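Local structure of ANGPTL4 C-terminal chain (Homo sapiens, 6U1U) at residues 103-108 against 194-199; 164-169 against 209-214. The protein mediates inactivation of lipoprotein lipase and plays a role in triglyceride clearance from blood, this chain being its C-terminal fibrinogen-like domain, caught here with bound palmitic acid. All coordinates share one frame; numbering follows the deposited sequence.

Contact 1: 103-108 against 194-199. With PLM (palmitic acid), chain B.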
ATOM      1  N   LEU A 103       3.715  -7.874   8.749  1.00 22.78           N
ATOM      2  CA  LEU A 103       3.345  -8.848   7.734  1.00 23.12           C
ATOM      3  C   LEU A 103       4.243  -8.687   6.520  1.00 21.58           C
ATOM      4  O   LEU A 103       4.734  -7.596   6.240  1.00 22.11           O
ATOM      5  CB  LEU A 103       1.888  -8.661   7.287  1.00 24.33           C
ATOM      6  CG  LEU A 103       0.917  -8.468   8.449  1.00 27.52           C
ATOM      7  CD1 LEU A 103      -0.487  -8.195   7.952  1.00 28.48           C
ATOM      8  CD2 LEU A 103       0.954  -9.729   9.335  1.00 28.49           C
ATOM      9  N   GLN A 104       4.446  -9.782   5.789  1.00 22.10           N
ATOM     10  CA  GLN A 104       5.197  -9.713   4.544  1.00 22.12           C
ATOM     11  C   GLN A 104       4.572 -10.684   3.566  1.00 24.67           C
ATOM     12  O   GLN A 104       4.263 -11.814   3.947  1.00 28.08           O
ATOM     13  CB  GLN A 104       6.677 -10.072   4.773  1.00 27.44           C
ATOM     14  CG  GLN A 104       7.620  -9.642   3.705  1.00 32.67           C
ATOM     15  CD  GLN A 104       9.090  -9.820   4.143  1.00 32.42           C
ATOM     16  OE1 GLN A 104       9.866 -10.462   3.460  1.00 42.03           O
ATOM     17  NE2 GLN A 104       9.449  -9.240   5.263  1.00 35.59           N
ATOM     18  N   PHE A 105       4.460 -10.266   2.323  1.00 23.32           N
ATOM     19  CA  PHE A 105       3.862 -11.109   1.266  1.00 26.76           C
ATOM     20  C   PHE A 105       4.673 -10.956  -0.011  1.00 26.17           C
ATOM     21  O   PHE A 105       5.121  -9.878  -0.280  1.00 25.26           O
ATOM     22  CB  PHE A 105       2.451 -10.626   0.923  1.00 24.01           C
ATOM     23  CG  PHE A 105       1.527 -10.493   2.097  1.00 23.55           C
ATOM     24  CD1 PHE A 105       0.839 -11.577   2.577  1.00 26.26           C
ATOM     25  CD2 PHE A 105       1.370  -9.291   2.736  1.00 26.16           C
ATOM     26  CE1 PHE A 105       0.003 -11.468   3.664  1.00 29.33           C
ATOM     27  CE2 PHE A 105       0.549  -9.181   3.830  1.00 25.83           C
ATOM     28  CZ  PHE A 105      -0.135 -10.266   4.288  1.00 27.36           C
ATOM     29  N   SER A 106       4.785 -12.021  -0.779  1.00 23.26           N
ATOM     30  CA  SER A 106       5.417 -11.922  -2.089  1.00 21.85           C
ATOM     31  C   SER A 106       4.346 -11.521  -3.097  1.00 21.38           C
ATOM     32  O   SER A 106       3.278 -12.107  -3.101  1.00 22.76           O
ATOM     33  CB  SER A 106       6.045 -13.256  -2.496  1.00 30.79           C
ATOM     34  OG  SER A 106       7.120 -13.536  -1.616  1.00 39.40           O
ATOM     35  N   VAL A 107       4.604 -10.483  -3.889  1.00 19.67           N
ATOM     36  CA  VAL A 107       3.629  -9.992  -4.869  1.00 19.36           C
ATOM     37  C   VAL A 107       4.320  -9.692  -6.190  1.00 20.66           C
ATOM     38  O   VAL A 107       5.538  -9.508  -6.256  1.00 23.50           O
ATOM     39  CB  VAL A 107       2.896  -8.703  -4.386  1.00 22.05           C
ATOM     40  CG1 VAL A 107       2.275  -8.930  -3.011  1.00 22.87           C
ATOM     41  CG2 VAL A 107       3.879  -7.508  -4.317  1.00 22.26           C
ATOM     42  N   HIS A 108       3.510  -9.600  -7.252  1.00 19.21           N
ATOM     43  CA  HIS A 108       3.868  -8.840  -8.437  1.00 21.56           C
ATOM     44  C   HIS A 108       2.936  -7.641  -8.550  1.00 22.02           C
ATOM     45  O   HIS A 108       1.802  -7.664  -8.053  1.00 22.46           O
ATOM     46  CB  HIS A 108       3.762  -9.700  -9.717  1.00 24.86           C
ATOM     47  CG  HIS A 108       4.809 -10.765  -9.812  1.00 25.17           C
ATOM     48  ND1 HIS A 108       4.740 -11.948  -9.108  1.00 31.51           N
ATOM     49  CD2 HIS A 108       5.950 -10.828 -10.542  1.00 27.16           C
ATOM     50  CE1 HIS A 108       5.793 -12.699  -9.405  1.00 29.99           C
ATOM     51  NE2 HIS A 108       6.552 -12.033 -10.259  1.00 27.03           N
ATOM     52  N   ILE A 194      -9.069   3.353   8.510  1.00 22.32           N
ATOM     53  CA  ILE A 194      -7.814   2.655   8.219  1.00 21.94           C
ATOM     54  C   ILE A 194      -7.910   1.304   8.903  1.00 22.83           C
ATOM     55  O   ILE A 194      -7.793   1.223  10.131  1.00 24.91           O
ATOM     56  CB  ILE A 194      -6.620   3.449   8.740  1.00 21.50           C
ATOM     57  CG1 ILE A 194      -6.586   4.819   8.075  1.00 21.81           C
ATOM     58  CG2 ILE A 194      -5.283   2.729   8.498  1.00 22.11           C
ATOM     59  CD1 ILE A 194      -5.524   5.704   8.696  1.00 21.95           C
ATOM     60  N   PHE A 195      -8.119   0.231   8.140  1.00 21.56           N
ATOM     61  CA  PHE A 195      -8.376  -1.040   8.803  1.00 22.00           C
ATOM     62  C   PHE A 195      -7.641  -2.176   8.110  1.00 23.40           C
ATOM     63  O   PHE A 195      -7.319  -2.113   6.920  1.00 21.73           O
ATOM     64  CB  PHE A 195      -9.887  -1.339   8.871  1.00 21.53           C
ATOM     65  CG  PHE A 195     -10.509  -1.722   7.551  1.00 20.84           C
ATOM     66  CD1 PHE A 195     -10.906  -0.741   6.633  1.00 22.22           C
ATOM     67  CD2 PHE A 195     -10.732  -3.069   7.233  1.00 24.35           C
ATOM     68  CE1 PHE A 195     -11.489  -1.125   5.415  1.00 24.57           C
ATOM     69  CE2 PHE A 195     -11.333  -3.441   6.028  1.00 23.70           C
ATOM     70  CZ  PHE A 195     -11.706  -2.474   5.133  1.00 25.02           C
ATOM     71  N   TRP A 196      -7.444  -3.258   8.839  1.00 20.98           N
ATOM     72  CA  TRP A 196      -6.921  -4.560   8.350  1.00 21.41           C
ATOM     73  C   TRP A 196      -7.756  -5.593   9.119  1.00 23.20           C
ATOM     74  O   TRP A 196      -7.476  -5.816  10.251  1.00 24.29           O
ATOM     75  CB  TRP A 196      -5.430  -4.713   8.611  1.00 19.60           C
ATOM     76  CG  TRP A 196      -4.812  -5.894   7.941  1.00 21.52           C
ATOM     77  CD1 TRP A 196      -4.738  -7.164   8.406  1.00 23.88           C
ATOM     78  CD2 TRP A 196      -4.133  -5.900   6.682  1.00 22.63           C
ATOM     79  NE1 TRP A 196      -4.092  -7.963   7.526  1.00 27.61           N
ATOM     80  CE2 TRP A 196      -3.710  -7.222   6.452  1.00 26.45           C
ATOM     81  CE3 TRP A 196      -3.860  -4.925   5.730  1.00 24.57           C
ATOM     82  CZ2 TRP A 196      -3.011  -7.582   5.314  1.00 26.98           C
ATOM     83  CZ3 TRP A 196      -3.170  -5.278   4.606  1.00 22.31           C
ATOM     84  CH2 TRP A 196      -2.773  -6.590   4.399  1.00 24.26           C
ATOM     85  N   LYS A 197      -8.721  -6.193   8.452  1.00 23.35           N
ATOM     86  CA  LYS A 197      -9.796  -6.888   9.162  1.00 25.16           C
ATOM     87  C   LYS A 197      -9.262  -8.018  10.031  1.00 28.04           C
ATOM     88  O   LYS A 197      -9.623  -8.124  11.212  1.00 28.32           O
ATOM     89  CB  LYS A 197     -10.829  -7.412   8.168  1.00 27.47           C
ATOM     90  CG  LYS A 197     -11.992  -8.197   8.875  1.00 28.14           C
ATOM     91  CD  LYS A 197     -13.120  -8.448   7.913  1.00 32.44           C
ATOM     92  CE  LYS A 197     -12.782  -9.617   6.990  1.00 40.02           C
ATOM     93  NZ  LYS A 197     -13.692  -9.690   5.791  1.00 42.37           N
ATOM     94  N   THR A 198      -8.335  -8.807   9.503  1.00 27.76           N
ATOM     95  CA  THR A 198      -7.881 -10.006  10.215  1.00 29.68           C
ATOM     96  C   THR A 198      -6.955  -9.737  11.395  1.00 33.62           C
ATOM     97  O   THR A 198      -6.658 -10.680  12.137  1.00 34.15           O
ATOM     98  CB  THR A 198      -7.184 -10.967   9.249  1.00 30.59           C
ATOM     99  OG1 THR A 198      -6.124 -10.284   8.570  1.00 32.18           O
ATOM    100  CG2 THR A 198      -8.154 -11.485   8.231  1.00 30.24           C
ATOM    101  N   TRP A 199      -6.490  -8.507  11.616  1.00 27.88           N
ATOM    102  CA  TRP A 199      -5.746  -8.221  12.844  1.00 27.22           C
ATOM    103  C   TRP A 199      -6.690  -7.686  13.924  1.00 34.00           C
ATOM    104  O   TRP A 199      -7.037  -8.407  14.862  1.00 34.54           O
ATOM    105  CB  TRP A 199      -4.569  -7.279  12.572  1.00 28.50           C
ATOM    106  CG  TRP A 199      -3.657  -7.158  13.767  1.00 27.96           C
ATOM    107  CD1 TRP A 199      -3.258  -8.176  14.594  1.00 30.20           C
ATOM    108  CD2 TRP A 199      -3.039  -5.963  14.269  1.00 25.73           C
ATOM    109  NE1 TRP A 199      -2.443  -7.685  15.589  1.00 29.54           N
ATOM    110  CE2 TRP A 199      -2.294  -6.331  15.415  1.00 26.49           C
ATOM    111  CE3 TRP A 199      -3.061  -4.615  13.882  1.00 25.24           C
ATOM    112  CZ2 TRP A 199      -1.546  -5.413  16.143  1.00 29.58           C
ATOM    113  CZ3 TRP A 199      -2.312  -3.689  14.631  1.00 24.77           C
ATOM    114  CH2 TRP A 199      -1.577  -4.094  15.748  1.00 26.58           C
TER
HETATM  115  C1  PLM B 501     -12.194 -10.595   2.699  1.00 43.11           C
HETATM  116  O1  PLM B 501     -13.060  -9.691   2.718  1.00 38.29           O
HETATM  117  O2  PLM B 501     -11.770 -11.153   3.719  1.00 49.21           O
HETATM  118  C2  PLM B 501     -11.688 -11.082   1.347  1.00 43.19           C
HETATM  119  C3  PLM B 501     -10.278 -11.572   1.212  1.00 41.08           C
HETATM  120  C4  PLM B 501      -9.686 -11.232  -0.147  1.00 42.60           C
HETATM  121  C5  PLM B 501      -8.188 -11.118  -0.203  1.00 41.82           C
HETATM  122  C6  PLM B 501      -7.653 -10.192  -1.280  1.00 38.53           C
HETATM  123  C7  PLM B 501      -6.324  -9.563  -0.954  1.00 39.50           C
HETATM  124  C8  PLM B 501      -5.991  -8.274  -1.661  1.00 36.12           C
HETATM  125  C9  PLM B 501      -6.345  -7.065  -0.869  1.00 37.25           C
HETATM  126  CA  PLM B 501      -5.300  -6.034  -0.775  1.00 32.92           C
HETATM  127  CB  PLM B 501      -4.102  -6.392   0.012  1.00 34.40           C
HETATM  128  CC  PLM B 501      -2.969  -5.490  -0.273  1.00 38.80           C
HETATM  129  CD  PLM B 501      -1.872  -5.535   0.699  1.00 34.24           C
HETATM  130  CE  PLM B 501      -1.487  -6.917   1.059  1.00 38.05           C
HETATM  131  CF  PLM B 501      -0.259  -7.439   0.422  1.00 38.11           C
HETATM  132  CG  PLM B 501      -0.536  -8.544  -0.542  1.00 36.60           C
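Leu103 sets its CD1 methyl over the Trp196 indole, 3.3 Å above the plane and shifted toward the rim, where the nearest ring atom is NE1 at 3.6 Å. CE2 and CZ2 of the indole are almost as close, so the methyl sits by the NE1-CE2-CZ2 run. Two residues on, Phe105 meets the same indole farther along its benzo ring, its CZ standing 4.1 Å from Trp196 CZ2, a looser approach than that of Leu103. Trp196 gets there because its CG is anti to the backbone N (chi1 -170°), which carries the indole across to strand 100-109. That strand belongs to the large antiparallel sheet of the fibrinogen C-terminal domain, whereas strand 195-196 pairs with 173-174 in a small separate sheet, and the indole bridges the two, touching Val91 and Leu93 as well. The end of the palmitic acid chain packs beside Phe105 and Trp196. Its CE lies at the indole edge, near the ring plane, 3.6 Å from Trp196 CH2, and its CF approaches Phe105 CD2 to 3.4 Å. The terminal methyl carbon CG comes within 3.8 Å of Val107 CG1. At the far end of the lipid, Lys197, its chain bent at chi3 (78°), directs NZ to both carboxylate oxygens, donating to PLM O1 at 3.1 Å and to PLM O2 at 3.2 Å; Ser171 O also bonds NZ.

Contact 2: 164-169 against 209-214. With PLM (palmitic acid), chain B.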
ATOM      1  N   GLY A 164      -7.707   5.353  -1.762  1.00 19.12           N
ATOM      2  CA  GLY A 164      -7.463   4.476  -2.897  1.00 16.88           C
ATOM      3  C   GLY A 164      -6.824   3.184  -2.406  1.00 16.70           C
ATOM      4  O   GLY A 164      -6.000   3.201  -1.502  1.00 17.84           O
ATOM      5  N   TRP A 165      -7.260   2.075  -2.979  1.00 17.80           N
ATOM      6  CA  TRP A 165      -6.795   0.788  -2.453  1.00 18.24           C
ATOM      7  C   TRP A 165      -7.020  -0.311  -3.468  1.00 18.37           C
ATOM      8  O   TRP A 165      -7.755  -0.156  -4.444  1.00 18.47           O
ATOM      9  CB  TRP A 165      -7.518   0.429  -1.138  1.00 18.92           C
ATOM     10  CG  TRP A 165      -6.862  -0.657  -0.313  1.00 18.97           C
ATOM     11  CD1 TRP A 165      -7.393  -1.884   0.031  1.00 19.46           C
ATOM     12  CD2 TRP A 165      -5.579  -0.586   0.317  1.00 17.06           C
ATOM     13  NE1 TRP A 165      -6.514  -2.569   0.838  1.00 19.73           N
ATOM     14  CE2 TRP A 165      -5.387  -1.807   1.019  1.00 18.54           C
ATOM     15  CE3 TRP A 165      -4.574   0.388   0.345  1.00 19.28           C
ATOM     16  CZ2 TRP A 165      -4.219  -2.093   1.736  1.00 20.92           C
ATOM     17  CZ3 TRP A 165      -3.405   0.132   1.094  1.00 18.88           C
ATOM     18  CH2 TRP A 165      -3.232  -1.105   1.775  1.00 17.59           C
ATOM     19  N   TRP A 166      -6.382  -1.460  -3.194  1.00 18.10           N
ATOM     20  CA  TRP A 166      -6.628  -2.701  -3.934  1.00 19.36           C
ATOM     21  C   TRP A 166      -7.817  -3.373  -3.269  1.00 22.83           C
ATOM     22  O   TRP A 166      -7.684  -4.269  -2.432  1.00 23.42           O
ATOM     23  CB  TRP A 166      -5.398  -3.597  -3.897  1.00 20.06           C
ATOM     24  CG  TRP A 166      -4.202  -3.035  -4.612  1.00 20.71           C
ATOM     25  CD1 TRP A 166      -3.961  -3.054  -5.961  1.00 20.45           C
ATOM     26  CD2 TRP A 166      -3.067  -2.405  -4.007  1.00 19.64           C
ATOM     27  NE1 TRP A 166      -2.735  -2.456  -6.231  1.00 19.49           N
ATOM     28  CE2 TRP A 166      -2.175  -2.055  -5.046  1.00 21.54           C
ATOM     29  CE3 TRP A 166      -2.744  -2.067  -2.686  1.00 21.16           C
ATOM     30  CZ2 TRP A 166      -0.964  -1.383  -4.807  1.00 21.83           C
ATOM     31  CZ3 TRP A 166      -1.540  -1.403  -2.445  1.00 23.72           C
ATOM     32  CH2 TRP A 166      -0.674  -1.055  -3.497  1.00 22.08           C
ATOM     33  N   PHE A 167      -9.009  -2.887  -3.611  1.00 23.76           N
ATOM     34  CA  PHE A 167     -10.235  -3.362  -2.963  1.00 28.29           C
ATOM     35  C   PHE A 167     -10.629  -4.721  -3.577  1.00 31.36           C
ATOM     36  O   PHE A 167     -11.483  -4.823  -4.450  1.00 33.77           O
ATOM     37  CB  PHE A 167     -11.334  -2.309  -3.136  1.00 26.22           C
ATOM     38  CG  PHE A 167     -11.118  -0.996  -2.376  1.00 27.13           C
ATOM     39  CD1 PHE A 167     -11.159  -0.931  -0.986  1.00 27.32           C
ATOM     40  CD2 PHE A 167     -10.941   0.195  -3.062  1.00 23.29           C
ATOM     41  CE1 PHE A 167     -11.006   0.265  -0.340  1.00 25.26           C
ATOM     42  CE2 PHE A 167     -10.776   1.416  -2.405  1.00 23.15           C
ATOM     43  CZ  PHE A 167     -10.813   1.449  -1.040  1.00 27.33           C
ATOM     44  N   GLY A 168      -9.976  -5.799  -3.130  1.00 35.51           N
ATOM     45  CA  GLY A 168     -10.356  -7.126  -3.620  1.00 34.30           C
ATOM     46  C   GLY A 168     -11.752  -7.547  -3.177  1.00 40.31           C
ATOM     47  O   GLY A 168     -12.476  -8.236  -3.905  1.00 38.35           O
ATOM     48  N   THR A 169     -12.111  -7.214  -1.954  1.00 33.25           N
ATOM     49  CA  THR A 169     -13.472  -7.017  -1.513  1.00 32.83           C
ATOM     50  C   THR A 169     -13.522  -5.598  -0.959  1.00 30.83           C
ATOM     51  O   THR A 169     -12.520  -4.871  -0.951  1.00 32.41           O
ATOM     52  CB  THR A 169     -13.853  -8.040  -0.436  1.00 31.74           C
ATOM     53  OG1 THR A 169     -13.051  -7.787   0.725  1.00 29.72           O
ATOM     54  CG2 THR A 169     -13.599  -9.461  -0.947  1.00 32.97           C
ATOM     55  N   THR A 209       0.490   3.085  10.008  1.00 20.10           N
ATOM     56  CA  THR A 209       0.727   2.059   9.002  1.00 19.29           C
ATOM     57  C   THR A 209       2.019   2.397   8.274  1.00 19.63           C
ATOM     58  O   THR A 209       2.356   3.572   8.100  1.00 18.40           O
ATOM     59  CB  THR A 209      -0.427   1.957   7.955  1.00 20.29           C
ATOM     60  OG1 THR A 209      -0.509   3.178   7.186  1.00 19.70           O
ATOM     61  CG2 THR A 209      -1.784   1.745   8.629  1.00 20.78           C
ATOM     62  N   THR A 210       2.725   1.360   7.813  1.00 19.76           N
ATOM     63  CA  THR A 210       3.831   1.541   6.880  1.00 19.65           C
ATOM     64  C   THR A 210       3.779   0.403   5.885  1.00 17.63           C
ATOM     65  O   THR A 210       3.585  -0.753   6.286  1.00 20.57           O
ATOM     66  CB  THR A 210       5.207   1.490   7.574  1.00 20.67           C
ATOM     67  OG1 THR A 210       5.197   2.329   8.732  1.00 24.02           O
ATOM     68  CG2 THR A 210       6.295   1.999   6.629  1.00 20.63           C
ATOM     69  N   MET A 211       3.971   0.708   4.607  1.00 17.36           N
ATOM     70  CA  MET A 211       4.109  -0.331   3.583  1.00 16.18           C
ATOM     71  C   MET A 211       5.459  -0.165   2.897  1.00 17.95           C
ATOM     72  O   MET A 211       5.854   0.968   2.566  1.00 18.16           O
ATOM     73  CB  MET A 211       2.981  -0.236   2.536  1.00 17.86           C
ATOM     74  CG  MET A 211       1.596  -0.260   3.178  1.00 18.53           C
ATOM     75  SD  MET A 211       0.293   0.019   1.952  1.00 21.41           S
ATOM     76  CE  MET A 211       0.449  -1.545   1.114  1.00 22.96           C
ATOM     77  N   LEU A 212       6.177  -1.274   2.716  1.00 16.85           N
ATOM     78  CA  LEU A 212       7.501  -1.206   2.116  1.00 16.73           C
ATOM     79  C   LEU A 212       7.612  -2.272   1.041  1.00 18.31           C
ATOM     80  O   LEU A 212       6.981  -3.315   1.141  1.00 20.65           O
ATOM     81  CB  LEU A 212       8.603  -1.449   3.160  1.00 17.49           C
ATOM     82  CG  LEU A 212       8.483  -0.549   4.412  1.00 19.22           C
ATOM     83  CD1 LEU A 212       7.712  -1.315   5.492  1.00 20.20           C
ATOM     84  CD2 LEU A 212       9.898  -0.214   4.948  1.00 21.11           C
ATOM     85  N   ILE A 213       8.467  -2.019   0.046  1.00 17.44           N
ATOM     86  CA  ILE A 213       8.657  -2.982  -1.035  1.00 18.11           C
ATOM     87  C   ILE A 213      10.140  -3.239  -1.245  1.00 21.37           C
ATOM     88  O   ILE A 213      10.982  -2.353  -1.058  1.00 20.04           O
ATOM     89  CB  ILE A 213       7.958  -2.499  -2.324  1.00 19.76           C
ATOM     90  CG1 ILE A 213       7.836  -3.649  -3.323  1.00 26.46           C
ATOM     91  CG2 ILE A 213       8.657  -1.307  -2.919  1.00 22.53           C
ATOM     92  CD1 ILE A 213       6.463  -3.701  -3.978  1.00 28.99           C
ATOM     93  N   GLN A 214      10.460  -4.481  -1.627  1.00 21.53           N
ATOM     94  CA  GLN A 214      11.833  -4.882  -1.938  1.00 19.15           C
ATOM     95  C   GLN A 214      11.745  -5.870  -3.086  1.00 22.74           C
ATOM     96  O   GLN A 214      11.374  -7.030  -2.881  1.00 22.58           O
ATOM     97  CB  GLN A 214      12.532  -5.516  -0.738  1.00 21.72           C
ATOM     98  CG  GLN A 214      13.972  -5.927  -1.018  1.00 24.19           C
ATOM     99  CD  GLN A 214      14.539  -6.643   0.172  1.00 30.62           C
ATOM    100  OE1 GLN A 214      14.250  -7.822   0.372  1.00 29.58           O
ATOM    101  NE2 GLN A 214      15.297  -5.927   1.021  1.00 24.76           N
TER
HETATM  102  C1  PLM B 501     -12.194 -10.595   2.699  1.00 43.11           C
HETATM  103  O1  PLM B 501     -13.060  -9.691   2.718  1.00 38.29           O
HETATM  104  O2  PLM B 501     -11.770 -11.153   3.719  1.00 49.21           O
HETATM  105  C2  PLM B 501     -11.688 -11.082   1.347  1.00 43.19           C
HETATM  106  C3  PLM B 501     -10.278 -11.572   1.212  1.00 41.08           C
HETATM  107  C4  PLM B 501      -9.686 -11.232  -0.147  1.00 42.60           C
HETATM  108  C5  PLM B 501      -8.188 -11.118  -0.203  1.00 41.82           C
HETATM  109  C6  PLM B 501      -7.653 -10.192  -1.280  1.00 38.53           C
HETATM  110  C7  PLM B 501      -6.324  -9.563  -0.954  1.00 39.50           C
HETATM  111  C8  PLM B 501      -5.991  -8.274  -1.661  1.00 36.12           C
HETATM  112  C9  PLM B 501      -6.345  -7.065  -0.869  1.00 37.25           C
HETATM  113  CA  PLM B 501      -5.300  -6.034  -0.775  1.00 32.92           C
HETATM  114  CB  PLM B 501      -4.102  -6.392   0.012  1.00 34.40           C
HETATM  115  CC  PLM B 501      -2.969  -5.490  -0.273  1.00 38.80           C
HETATM  116  CD  PLM B 501      -1.872  -5.535   0.699  1.00 34.24           C
HETATM  117  CE  PLM B 501      -1.487  -6.917   1.059  1.00 38.05           C
HETATM  118  CF  PLM B 501      -0.259  -7.439   0.422  1.00 38.11           C
HETATM  119  CG  PLM B 501      -0.536  -8.544  -0.542  1.00 36.60           C
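Trp165 and Met211 make the sulfur-aromatic part of this contact. Met211 SD sits beside the six-membered ring of Trp165, 4.9 Å from its centroid and 79° off the ring normal, which places it at the ring edge in a Met-aromatic contact; the closest ring atom is Trp165 CH2, 3.7 Å from SD. The bend of the methionine at chi3 (71°) turns its methyl aside, and apolar packing follows: Met211 CE reaches both indoles, lying 3.8 Å from Trp165 CH2 and 4.1 Å from Trp166 CZ3. The two tryptophans also lean on each other, with Trp166 CE3 over one face of the Trp165 ring, offset toward its rim.

The lipid adds a second set of contacts. PLM CA lies 4.0 Å from Trp165 NE1, and the same carbon is 3.4 Å from Trp166 O. Replacing the Trp165 indole with an alanine is likely to leave the Met211 sulfur without its aromatic mate, open a gap beside the middle of the palmitate chain and deprive Ser173 of its indole partner.

The polar ends are met by hydrogen bonds outside the methionine contact. Trp165 NE1 pairs with Ser173 OG and Trp166 NE1 with Tyr116 O, so both buried indole nitrogens are satisfied. Thr169 OG1 donates to PLM O1 at 2.8 Å and is also bonded to Ser171 N, while Thr169 CG2 lies 3.4 Å from PLM C2. Two overlapping inverse gamma turns, each closed by a weak backbone bond, bend the chain from Trp165 to Gly168, just ahead of Thr169. Strand 208-215 thus meets a turn-rich loop whose residues line a fatty-acid pocket in the fibrinogen-like domain, apolar along the chain and polar at the carboxylate.

Both contacts are buried, but contact 2 has its centre about 2 Å from the centre of the chain and contact 1 about 9 Å, where Leu103 is still partly exposed. Each joins the large antiparallel sheet, through strand 100-109 or 208-215, to the region that holds palmitic acid, and both touch that one lipid. Their chemistry differs with place: between the segments of contact 1 the packing is aliphatic and aromatic, whereas in contact 2, deeper in the fold, a thioether meets two indoles. No hydrogen bond crosses between the segments of either contact. The contact centres are about 7 Å apart, and Ile194 CG2 packs on Thr209 CG2 at 3.6 Å.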